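Long-range contacts in putative lipoprotein YerB (Bacillus subtilis, PDB 2PSB), which is of unknown function but interacts with PcrA and is probably anchored to the cell membrane as a lipoprotein: residues V27-P32 against K162-P167; P45-S50 against P76-P81; A58-Q63 against S84-F89. One frame throughout, in Å; residues are numbered along the deposited sequence.

In the fold
From the N terminus, residues 27-32 lead into strand 33-37, and contact 1 sets them against 162-167, closing a long loop that encloses the other two contacts. Contact 2 joins 45-50 to 76-81, which carries strand 78-79, and closes the loop holding strands 54-59 and 65-71. Contact 3 sets the end of strand 54-59 against the start of helix 87-94, closing a shorter loop with strands 65-71 and 78-79. Contacts 2 and 3 cross: their segments alternate along the chain, although their centres are about 19 Å apart. Contact 1 ties the lead-in to strand 33-37 to the loop between helix 147-157 and strand 183-187, on the opposite side of the chain's centre from contact 3.

Contact 1. Residues V27-P32 against K162-P167; sequences VTERRP and KQETNP
Between Glu29 and Gln163 the two loops run close enough for a single backbone bridge, centred on Arg30 and Lys162, whose CA atoms are 4.8 Å apart. The amide of Gln163 donates to Glu29 O, but that oxygen sits too near a neighbour in the model for the length of the bond to be trusted. Among side chains, Arg31 and Gln163 lie against each other. Arg31 has CG anti to its backbone N (chi1 -175°) and stays extended as far as NE, offering a straight run of methylenes. Gln163 passes obliquely over it, with CG 3.5 Å from Arg31 CG, and the flat end of its side chain lies over the guanidinium, the two planes 12° apart. An alanine in place of Gln163 would probably leave the Arg31 methylenes without the cover that Gln163 CG gives them. The polar end of Arg31 is held from elsewhere, by a salt bridge to Asp119 and hydrogen bonds to Asp97 O and Lys160 O, so a long, multiply donating side chain suits this buried place. Further on, Pro32 and Thr165 meet tip to tip, Pro32 CG lying 3.4 Å from Thr165 CG2, tighter than usual. Nearer the solvent, Lys162 CD packs 4.1 Å from Glu29 CB, while the opposite charges stay apart, Glu29 OE1 to Lys162 NZ measuring 5.5 Å. The arrangement is an isolated beta bridge between loops, joining the end of a 3-10 turn before strand 33-37 to the long connection after helix 147-157.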
# COMPACT_ATOMS: atom_id res chain seq x y z
N VAL A 27 10.44 -16.64 -8.07
CA VAL A 27 9.83 -15.50 -7.39
C VAL A 27 10.58 -15.20 -6.11
O VAL A 27 10.65 -14.06 -5.66
CB VAL A 27 8.35 -15.76 -7.06
CG1 VAL A 27 8.24 -16.82 -5.99
CG2 VAL A 27 7.68 -14.47 -6.59
N THR A 28 11.15 -16.25 -5.53
CA THR A 28 11.92 -16.16 -4.29
C THR A 28 13.03 -15.11 -4.36
O THR A 28 13.50 -14.63 -3.32
CB THR A 28 12.54 -17.54 -3.94
OG1 THR A 28 11.52 -18.38 -3.38
CG2 THR A 28 13.69 -17.40 -2.96
N GLU A 29 13.44 -14.76 -5.56
CA GLU A 29 14.49 -13.77 -5.71
C GLU A 29 14.02 -12.48 -6.36
O GLU A 29 14.81 -11.56 -6.54
CB GLU A 29 15.65 -14.36 -6.50
CG GLU A 29 16.43 -15.39 -5.71
CD GLU A 29 17.32 -16.24 -6.60
OE1 GLU A 29 16.80 -17.16 -7.27
OE2 GLU A 29 18.54 -15.96 -6.64
N ARG A 30 12.74 -12.41 -6.70
CA ARG A 30 12.21 -11.21 -7.33
C ARG A 30 12.12 -10.07 -6.32
O ARG A 30 11.38 -10.15 -5.33
CB ARG A 30 10.84 -11.48 -7.93
CG ARG A 30 10.36 -10.36 -8.83
CD ARG A 30 9.28 -10.87 -9.77
NE ARG A 30 8.18 -11.46 -9.04
CZ ARG A 30 7.22 -12.19 -9.60
NH1 ARG A 30 7.24 -12.42 -10.91
NH2 ARG A 30 6.26 -12.70 -8.84
N ARG A 31 12.89 -9.02 -6.56
CA ARG A 31 12.91 -7.86 -5.68
C ARG A 31 11.55 -7.17 -5.64
O ARG A 31 10.89 -7.01 -6.66
CB ARG A 31 13.96 -6.87 -6.17
CG ARG A 31 14.14 -5.69 -5.25
CD ARG A 31 15.27 -4.82 -5.71
NE ARG A 31 15.48 -3.69 -4.80
CZ ARG A 31 16.33 -2.71 -5.03
NH1 ARG A 31 17.06 -2.71 -6.14
NH2 ARG A 31 16.46 -1.72 -4.15
N PRO A 32 11.11 -6.75 -4.44
CA PRO A 32 9.82 -6.07 -4.30
C PRO A 32 9.79 -4.76 -5.08
O PRO A 32 10.81 -4.06 -5.19
CB PRO A 32 9.72 -5.82 -2.79
CG PRO A 32 10.49 -6.97 -2.21
CD PRO A 32 11.70 -7.01 -3.12
N LYS A 162 16.85 -8.67 -8.62
CA LYS A 162 16.74 -9.88 -7.82
C LYS A 162 17.41 -9.73 -6.49
O LYS A 162 18.52 -9.24 -6.39
CB LYS A 162 17.34 -11.08 -8.55
CG LYS A 162 16.47 -11.63 -9.66
CD LYS A 162 16.96 -12.99 -10.13
CE LYS A 162 16.10 -13.50 -11.28
NZ LYS A 162 14.66 -13.64 -10.91
N GLN A 163 16.69 -10.13 -5.45
CA GLN A 163 17.20 -10.11 -4.09
C GLN A 163 16.18 -10.84 -3.25
O GLN A 163 15.02 -10.96 -3.62
CB GLN A 163 17.37 -8.67 -3.57
CG GLN A 163 16.10 -7.90 -3.37
CD GLN A 163 16.30 -6.65 -2.52
OE1 GLN A 163 17.24 -5.88 -2.74
NE2 GLN A 163 15.41 -6.45 -1.54
N GLU A 164 16.63 -11.38 -2.12
CA GLU A 164 15.74 -12.09 -1.23
C GLU A 164 15.33 -11.11 -0.14
O GLU A 164 16.15 -10.34 0.35
CB GLU A 164 16.45 -13.30 -0.63
CG GLU A 164 16.92 -14.30 -1.68
CD GLU A 164 17.91 -15.32 -1.13
OE1 GLU A 164 17.52 -16.10 -0.23
OE2 GLU A 164 19.06 -15.35 -1.61
N THR A 165 14.05 -11.14 0.23
CA THR A 165 13.57 -10.25 1.27
C THR A 165 13.08 -11.08 2.45
O THR A 165 12.51 -12.16 2.28
CB THR A 165 12.44 -9.31 0.72
OG1 THR A 165 11.18 -9.68 1.28
CG2 THR A 165 12.36 -9.40 -0.80
N ASN A 166 13.35 -10.60 3.67
CA ASN A 166 12.93 -11.32 4.86
C ASN A 166 11.41 -11.36 4.89
O ASN A 166 10.74 -10.32 4.83
CB ASN A 166 13.47 -10.64 6.13
CG ASN A 166 13.38 -11.55 7.35
OD1 ASN A 166 13.92 -12.66 7.35
ND2 ASN A 166 12.69 -11.09 8.39
N PRO A 167 10.84 -12.57 4.96
CA PRO A 167 9.38 -12.77 4.98
C PRO A 167 8.67 -12.21 6.20
O PRO A 167 9.28 -11.97 7.24
CB PRO A 167 9.24 -14.28 4.89
CG PRO A 167 10.45 -14.76 5.62
CD PRO A 167 11.54 -13.86 5.08

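Contact 2. Residues P45-S50 against P76-P81; sequences PQSGLS and PETVGP
Ser47 and Gly80 form an isolated antiparallel bridge, a hydrogen-bonded pair, which attaches the loop before strand 54-59 to strand 78-79, an outermost strand of a small three-stranded antiparallel sheet. Both backbone bonds are made: Ser47 N reaches Gly80 O at 2.8 Å and nearly straight (169°), and Gly80 N reaches Ser47 O at 3.2 Å. The same Ser47 O also receives a CA-H contact from Val79 CA at 3.2 Å, so the two neighbouring residues share one carbonyl. The glycines suit their backbone. Gly48 has a positive phi (87°), and a side chain there would run into Thr78 O and the ring of Pro76; Gly80 is extended at angles that would jam a CB against the preceding carbonyl. Next to the bridge, Ser47 CB packs 3.3 Å from Thr78 OG1. Both hydroxyls turn to one acceptor outside the segments, Glu221 OE2, with the bond from Thr78 weak. Thr78 is a known phosphorylation site, unmodified here. Pro81, which follows a cis peptide bond, meets Gln46 on the far side of the bridge. Gln46 bends at chi2 (92°) and its amide nitrogen bonds to Asn38 O, while its side chain crosses that of Pro81 at about a right angle, Gln46 CG lying 3.9 Å from Pro81 CD.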
# COMPACT_ATOMS: atom_id res chain seq x y z
N PRO A 45 -11.37 3.07 -11.11
CA PRO A 45 -10.57 2.03 -10.46
C PRO A 45 -9.13 2.07 -10.97
O PRO A 45 -8.89 2.42 -12.11
CB PRO A 45 -11.30 0.75 -10.86
CG PRO A 45 -11.69 1.06 -12.27
CD PRO A 45 -12.20 2.49 -12.18
N GLN A 46 -8.18 1.70 -10.12
CA GLN A 46 -6.78 1.69 -10.49
C GLN A 46 -6.43 0.38 -11.19
O GLN A 46 -7.28 -0.52 -11.30
CB GLN A 46 -5.91 1.86 -9.24
CG GLN A 46 -6.16 3.18 -8.48
CD GLN A 46 -7.22 3.06 -7.39
OE1 GLN A 46 -8.15 2.25 -7.48
NE2 GLN A 46 -7.09 3.88 -6.35
N SER A 47 -5.19 0.28 -11.67
CA SER A 47 -4.72 -0.92 -12.35
C SER A 47 -3.65 -1.66 -11.55
O SER A 47 -2.72 -1.04 -11.01
CB SER A 47 -4.15 -0.56 -13.72
OG SER A 47 -5.15 -0.06 -14.59
N GLY A 48 -3.80 -2.98 -11.46
CA GLY A 48 -2.83 -3.82 -10.76
C GLY A 48 -2.92 -4.06 -9.26
O GLY A 48 -2.11 -4.80 -8.72
N LEU A 49 -3.90 -3.47 -8.58
CA LEU A 49 -4.00 -3.67 -7.13
C LEU A 49 -4.37 -5.10 -6.70
O LEU A 49 -4.20 -5.45 -5.53
CB LEU A 49 -4.98 -2.67 -6.49
CG LEU A 49 -4.52 -1.21 -6.46
CD1 LEU A 49 -5.43 -0.39 -5.54
CD2 LEU A 49 -3.08 -1.13 -5.98
N SER A 50 -4.87 -5.92 -7.63
CA SER A 50 -5.22 -7.30 -7.28
C SER A 50 -3.99 -8.20 -7.27
O SER A 50 -4.05 -9.33 -6.77
CB SER A 50 -6.26 -7.86 -8.25
OG SER A 50 -5.78 -7.87 -9.59
N PRO A 76 2.43 -6.93 -11.77
CA PRO A 76 1.31 -6.46 -12.59
C PRO A 76 1.70 -6.10 -14.02
O PRO A 76 2.87 -5.86 -14.32
CB PRO A 76 0.82 -5.25 -11.82
CG PRO A 76 2.10 -4.64 -11.36
CD PRO A 76 2.91 -5.84 -10.89
N GLU A 77 0.71 -6.09 -14.91
CA GLU A 77 0.93 -5.70 -16.30
C GLU A 77 1.10 -4.20 -16.18
O GLU A 77 2.21 -3.70 -15.99
CB GLU A 77 -0.31 -6.00 -17.15
CG GLU A 77 -0.74 -7.46 -17.21
CD GLU A 77 0.22 -8.31 -18.02
OE1 GLU A 77 -0.09 -9.50 -18.26
OE2 GLU A 77 1.28 -7.79 -18.40
N THR A 78 -0.01 -3.47 -16.27
CA THR A 78 0.02 -2.03 -16.13
C THR A 78 -0.35 -1.76 -14.68
O THR A 78 -1.05 -2.55 -14.06
CB THR A 78 -1.01 -1.32 -17.06
OG1 THR A 78 -2.16 -0.94 -16.30
CG2 THR A 78 -1.42 -2.24 -18.20
N VAL A 79 0.15 -0.66 -14.14
CA VAL A 79 -0.14 -0.30 -12.76
C VAL A 79 -0.28 1.22 -12.68
O VAL A 79 0.48 1.95 -13.31
CB VAL A 79 0.98 -0.84 -11.81
CG1 VAL A 79 2.34 -0.24 -12.19
CG2 VAL A 79 0.64 -0.54 -10.37
N GLY A 80 -1.27 1.69 -11.94
CA GLY A 80 -1.47 3.12 -11.80
C GLY A 80 -2.92 3.44 -11.49
O GLY A 80 -3.69 2.54 -11.15
N PRO A 81 -3.32 4.72 -11.60
CA PRO A 81 -2.43 5.82 -11.99
C PRO A 81 -1.35 6.06 -10.94
O PRO A 81 -1.57 5.85 -9.74
CB PRO A 81 -3.37 7.02 -12.12
CG PRO A 81 -4.72 6.39 -12.38
CD PRO A 81 -4.71 5.19 -11.48

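Contact 3. Residues A58-Q63 against S84-F89; sequences ALAEGQ and SAREYF
Tyr88 points its ring at the end of strand 54-59, where its hydroxyl donates a weak hydrogen bond to Leu59 O over 2.6 Å. The long phenol suits a place where a side chain reaches from the helix to a backbone carbonyl at the end of the strand. Two neighbours hold the ring: Arg86 CB lies 3.6 Å above one face, offset toward the rim, and Tyr88 CD2 in turn sits above the centre of the Phe89 ring. Ala58 CB touches both aromatics from the strand side, 4.4 Å from Tyr88 CE2 and from Phe89 CZ, a small apolar surface pointing toward the two rings. Arg86 bends at chi2 (-64°) and again at chi3, and its guanidinium presents an edge to the backbone just after the strand, with Ala60 CA and Glu61 N close to its plane. Its NH1 comes 3.6 Å from Ala60 CB. Glu61 crosses obliquely, its carboxylate turned 26° from the guanidinium plane, and Glu61 OE2 stays 4.0 Å from Arg86 NH2, beyond a salt bridge. The attraction may still offset the nearby like charge of Arg66. Here a classic beta bulge at Ala60 and Glu61, in the hairpin of strands 54-59 and 65-71, packs against the N-terminal turn of helix 87-94, with Arg86 at the N-cap position.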
# COMPACT_ATOMS: atom_id res chain seq x y z
N ALA A 58 -2.88 5.89 3.15
CA ALA A 58 -2.61 6.93 4.13
C ALA A 58 -2.95 8.28 3.53
O ALA A 58 -3.03 8.43 2.30
CB ALA A 58 -1.13 6.91 4.57
N LEU A 59 -3.18 9.27 4.39
CA LEU A 59 -3.53 10.61 3.93
C LEU A 59 -2.34 11.20 3.21
O LEU A 59 -1.21 11.04 3.64
CB LEU A 59 -3.90 11.53 5.10
CG LEU A 59 -5.28 11.33 5.75
CD1 LEU A 59 -5.40 12.17 6.99
CD2 LEU A 59 -6.36 11.69 4.75
N ALA A 60 -2.61 11.86 2.09
CA ALA A 60 -1.58 12.50 1.30
C ALA A 60 -1.97 13.96 1.05
O ALA A 60 -1.59 14.86 1.80
CB ALA A 60 -1.39 11.76 -0.02
N GLU A 61 -2.74 14.18 -0.01
CA GLU A 61 -3.20 15.51 -0.41
C GLU A 61 -4.51 15.89 0.30
O GLU A 61 -5.57 15.33 0.01
CB GLU A 61 -3.40 15.54 -1.93
CG GLU A 61 -3.55 16.91 -2.57
CD GLU A 61 -2.22 17.65 -2.73
OE1 GLU A 61 -2.17 18.59 -3.55
OE2 GLU A 61 -1.24 17.31 -2.04
N GLY A 62 -4.45 16.84 1.22
CA GLY A 62 -5.65 17.27 1.92
C GLY A 62 -6.37 16.13 2.61
O GLY A 62 -5.80 15.45 3.47
N GLN A 63 -7.63 15.91 2.24
CA GLN A 63 -8.38 14.82 2.84
C GLN A 63 -8.42 13.61 1.92
O GLN A 63 -9.25 12.72 2.08
CB GLN A 63 -9.81 15.27 3.17
CG GLN A 63 -10.39 14.59 4.41
CD GLN A 63 -9.62 14.93 5.68
OE1 GLN A 63 -9.58 14.15 6.62
NE2 GLN A 63 -9.03 16.12 5.71
N SER A 84 2.38 11.26 -6.74
CA SER A 84 3.50 11.83 -5.99
C SER A 84 3.95 11.04 -4.77
O SER A 84 3.15 10.41 -4.10
CB SER A 84 3.14 13.25 -5.54
OG SER A 84 3.04 14.10 -6.66
N ALA A 85 5.24 11.11 -4.49
CA ALA A 85 5.82 10.41 -3.35
C ALA A 85 5.83 11.28 -2.10
O ALA A 85 5.94 12.50 -2.19
CB ALA A 85 7.24 9.97 -3.69
N ARG A 86 5.70 10.63 -0.95
CA ARG A 86 5.71 11.31 0.35
C ARG A 86 6.73 10.60 1.21
O ARG A 86 7.02 9.43 0.98
CB ARG A 86 4.32 11.24 0.99
CG ARG A 86 3.28 12.11 0.30
CD ARG A 86 3.66 13.58 0.41
NE ARG A 86 3.45 14.29 -0.85
CZ ARG A 86 2.26 14.61 -1.35
NH1 ARG A 86 1.16 14.28 -0.69
NH2 ARG A 86 2.18 15.25 -2.50
N GLU A 87 7.30 11.31 2.18
CA GLU A 87 8.30 10.71 3.06
C GLU A 87 7.86 9.38 3.64
O GLU A 87 8.56 8.38 3.48
CB GLU A 87 8.67 11.67 4.20
CG GLU A 87 9.62 12.77 3.79
CD GLU A 87 8.96 14.12 3.70
OE1 GLU A 87 7.88 14.23 3.07
OE2 GLU A 87 9.52 15.09 4.26
N TYR A 88 6.71 9.37 4.30
CA TYR A 88 6.22 8.13 4.90
C TYR A 88 6.14 6.97 3.90
O TYR A 88 6.28 5.82 4.30
CB TYR A 88 4.86 8.33 5.61
CG TYR A 88 3.91 9.32 4.97
CD1 TYR A 88 3.99 10.68 5.26
CD2 TYR A 88 2.91 8.89 4.11
CE1 TYR A 88 3.09 11.59 4.71
CE2 TYR A 88 2.01 9.78 3.55
CZ TYR A 88 2.10 11.14 3.87
OH TYR A 88 1.19 12.04 3.35
N PHE A 89 5.91 7.27 2.63
CA PHE A 89 5.86 6.20 1.63
C PHE A 89 7.27 5.66 1.32
O PHE A 89 7.46 4.47 1.10
CB PHE A 89 5.17 6.68 0.35
CG PHE A 89 3.68 6.78 0.47
CD1 PHE A 89 2.93 5.69 0.92
CD2 PHE A 89 3.01 7.96 0.14
CE1 PHE A 89 1.54 5.77 1.04
CE2 PHE A 89 1.63 8.05 0.26
CZ PHE A 89 0.89 6.95 0.71